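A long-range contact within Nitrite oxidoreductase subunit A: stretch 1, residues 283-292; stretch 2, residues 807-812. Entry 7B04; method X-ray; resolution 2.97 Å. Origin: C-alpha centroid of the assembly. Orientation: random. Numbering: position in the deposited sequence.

Stretch 1, residues 283-292: SHGLQTSDVD
Stretch 2, residues 807-812: PRHPFW

What holds the two stretches together most firmly? Arg808 reaches across with its guanidinium, on a side chain with chi1 t, chi2 t, chi3 p and chi4 83°. Its NH1 forms a salt bridge with Asp290, NH1 to OD1 at 3.0 Å, and gives a weak hydrogen bond to the backbone, NH1 to Asp290 O at 2.8 Å and 122°. The CA-to-CB bond of Asp290 points away from stretch 2, yet chi1 p and chi2 -2° bring the carboxylate back within reach. A second, long salt bridge joins Arg808 NH2 to Asp292 OD1 at 3.7 Å, so the positive charge is shared between two acids, while Asp292 N lies over one face of the guanidinium.

How do the backbones meet? Both segments are extended here without forming a regular strand, and they run antiparallel: Ser289 lies nearest Pro810 (CA to CA 6.1 Å), Val291 nearest His809 (CA to CA 5.3 Å) and Asp292 nearest Arg808 (CA to CA 5.4 Å). Asp292 N donates to Arg808 O at 3.2 Å and 159°. In return, Arg808 N donates to Asp292 OD2 at 2.9 Å and 157°, the carboxylate, with chi1 m and chi2 -29°, taking the place of a backbone acceptor. Val291 CA adds a CA-H...O contact to Arg808 O at 3.5 Å.

What fills the space beside these bonds? Val291, with chi1 m, sets CG1 3.6 Å from Pro810 CD and 3.4 Å from His809 ND1, at the edge of the imidazole. The CA-to-CB bond of Pro810, whose ring is C-gamma endo, points toward stretch 1; its CD lies 3.1 Å from Asp290 O and its CG 3.3 Å from Ser289 OG, the serine having chi1 t.

How does the contact close at its aromatic end? A type II turn from His809 to Trp812 places Pro810 at phi/psi -68/142 and Phe811 at 70/17, with a weak Trp812 N to His809 O bond of 3.4 Å; Phe811 is also the N-cap of the following helix. With chi1 -42° and chi2 -59°, Phe811 presents its ring edge to the face of His284, centroids 4.8 Å apart and planes at 63°, and CZ comes 3.2 Å from His284 ND1. His284, just past the end of a helix, has chi1 p and chi2 84°. Leu286, chi1 t and chi2 t, completes the apolar packing with CD1 4.0 Å from Phe811 CE1. Between His284 and Leu286, Gly285 adopts positive phi (78/21), a conformation that favours glycine.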

# COMPACT_ATOMS: atom_id res chain seq x y z
N SER B 283 19.21 -26.76 5.01
CA SER B 283 18.92 -27.01 6.42
C SER B 283 17.89 -28.11 6.60
O SER B 283 18.06 -28.99 7.46
CB SER B 283 18.45 -25.72 7.09
OG SER B 283 19.47 -24.74 7.08
N HIS B 284 16.81 -28.09 5.81
CA HIS B 284 15.77 -29.11 5.92
C HIS B 284 15.37 -29.74 4.59
O HIS B 284 14.62 -30.71 4.60
CB HIS B 284 14.52 -28.54 6.59
CG HIS B 284 13.99 -27.30 5.94
ND1 HIS B 284 13.15 -27.34 4.85
CD2 HIS B 284 14.18 -25.99 6.23
CE1 HIS B 284 12.84 -26.10 4.50
NE2 HIS B 284 13.45 -25.27 5.32
N GLY B 285 15.85 -29.22 3.46
CA GLY B 285 15.61 -29.86 2.18
C GLY B 285 14.24 -29.65 1.58
O GLY B 285 13.82 -30.44 0.73
N LEU B 286 13.53 -28.61 2.00
CA LEU B 286 12.23 -28.27 1.45
C LEU B 286 12.31 -26.89 0.80
O LEU B 286 13.13 -26.06 1.19
CB LEU B 286 11.14 -28.29 2.53
CG LEU B 286 9.69 -28.54 2.11
CD1 LEU B 286 8.98 -29.21 3.25
CD2 LEU B 286 8.98 -27.25 1.74
N GLN B 287 11.45 -26.68 -0.21
CA GLN B 287 11.47 -25.43 -0.96
C GLN B 287 11.41 -24.22 -0.03
O GLN B 287 12.24 -23.31 -0.12
CB GLN B 287 10.31 -25.41 -1.95
CG GLN B 287 10.36 -24.27 -2.95
CD GLN B 287 9.11 -24.19 -3.81
OE1 GLN B 287 8.10 -24.84 -3.52
NE2 GLN B 287 9.16 -23.39 -4.86
N THR B 288 10.43 -24.19 0.87
CA THR B 288 10.24 -23.04 1.74
C THR B 288 9.51 -23.48 3.00
O THR B 288 8.51 -24.21 2.92
CB THR B 288 9.46 -21.92 1.04
OG1 THR B 288 10.34 -21.20 0.17
CG2 THR B 288 8.88 -20.95 2.06
N SER B 289 10.01 -23.05 4.16
CA SER B 289 9.31 -23.24 5.42
C SER B 289 8.50 -21.98 5.73
O SER B 289 9.06 -20.94 6.08
CB SER B 289 10.31 -23.54 6.54
OG SER B 289 9.66 -23.62 7.80
N ASP B 290 7.18 -22.07 5.56
CA ASP B 290 6.26 -20.99 5.88
C ASP B 290 5.04 -21.58 6.57
O ASP B 290 4.90 -22.80 6.70
CB ASP B 290 5.89 -20.18 4.63
CG ASP B 290 5.34 -21.05 3.52
OD1 ASP B 290 5.29 -22.29 3.69
OD2 ASP B 290 4.98 -20.49 2.47
N VAL B 291 4.12 -20.71 7.01
CA VAL B 291 2.99 -21.12 7.83
C VAL B 291 1.72 -20.42 7.38
O VAL B 291 1.75 -19.36 6.75
CB VAL B 291 3.22 -20.83 9.33
CG1 VAL B 291 4.39 -21.63 9.86
CG2 VAL B 291 3.43 -19.34 9.56
N ASP B 292 0.57 -21.05 7.68
CA ASP B 292 -0.68 -20.31 7.67
C ASP B 292 -0.61 -19.29 8.80
O ASP B 292 -0.52 -19.67 9.97
CB ASP B 292 -1.88 -21.24 7.86
CG ASP B 292 -2.08 -22.17 6.69
OD1 ASP B 292 -1.72 -21.80 5.55
OD2 ASP B 292 -2.61 -23.28 6.90
N PRO B 807 -3.98 -24.92 10.96
CA PRO B 807 -2.80 -24.06 10.92
C PRO B 807 -1.66 -24.85 10.33
O PRO B 807 -0.93 -25.51 11.09
CB PRO B 807 -2.56 -23.69 12.40
CG PRO B 807 -3.81 -24.14 13.13
CD PRO B 807 -4.26 -25.33 12.35
N ARG B 808 -1.49 -24.84 9.01
CA ARG B 808 -0.42 -25.63 8.42
C ARG B 808 0.91 -25.16 8.97
O ARG B 808 1.31 -24.00 8.79
CB ARG B 808 -0.39 -25.53 6.90
CG ARG B 808 0.92 -26.10 6.35
CD ARG B 808 1.09 -25.94 4.85
NE ARG B 808 0.93 -24.56 4.41
CZ ARG B 808 1.89 -23.64 4.44
NH1 ARG B 808 3.09 -23.94 4.91
NH2 ARG B 808 1.64 -22.41 4.01
N HIS B 809 1.59 -26.07 9.65
CA HIS B 809 2.90 -25.82 10.23
C HIS B 809 3.88 -26.81 9.63
O HIS B 809 3.65 -28.03 9.72
CB HIS B 809 2.83 -25.96 11.74
CG HIS B 809 4.02 -25.40 12.44
ND1 HIS B 809 4.69 -24.28 12.00
CD2 HIS B 809 4.68 -25.81 13.55
CE1 HIS B 809 5.70 -24.02 12.81
NE2 HIS B 809 5.71 -24.93 13.76
N PRO B 810 4.97 -26.36 9.02
CA PRO B 810 5.91 -27.30 8.39
C PRO B 810 6.61 -28.16 9.43
O PRO B 810 6.94 -27.70 10.53
CB PRO B 810 6.89 -26.39 7.65
CG PRO B 810 6.82 -25.09 8.38
CD PRO B 810 5.40 -24.96 8.86
N PHE B 811 6.80 -29.44 9.08
CA PHE B 811 7.52 -30.42 9.90
C PHE B 811 6.75 -30.82 11.15
O PHE B 811 7.33 -31.37 12.08
CB PHE B 811 8.92 -29.94 10.28
CG PHE B 811 9.66 -29.27 9.17
CD1 PHE B 811 9.90 -29.94 7.98
CD2 PHE B 811 10.11 -27.97 9.31
CE1 PHE B 811 10.58 -29.33 6.95
CE2 PHE B 811 10.79 -27.35 8.28
CZ PHE B 811 11.03 -28.03 7.10
N TRP B 812 5.44 -30.54 11.19
CA TRP B 812 4.64 -30.99 12.33
C TRP B 812 4.62 -32.51 12.42
O TRP B 812 4.86 -33.08 13.49
CB TRP B 812 3.22 -30.44 12.21
CG TRP B 812 2.32 -30.89 13.31
CD1 TRP B 812 2.17 -30.31 14.53
CD2 TRP B 812 1.47 -32.04 13.30
NE1 TRP B 812 1.26 -31.02 15.29
CE2 TRP B 812 0.82 -32.09 14.55
CE3 TRP B 812 1.19 -33.03 12.36
CZ2 TRP B 812 -0.09 -33.09 14.88
CZ3 TRP B 812 0.28 -34.03 12.68
CH2 TRP B 812 -0.35 -34.05 13.93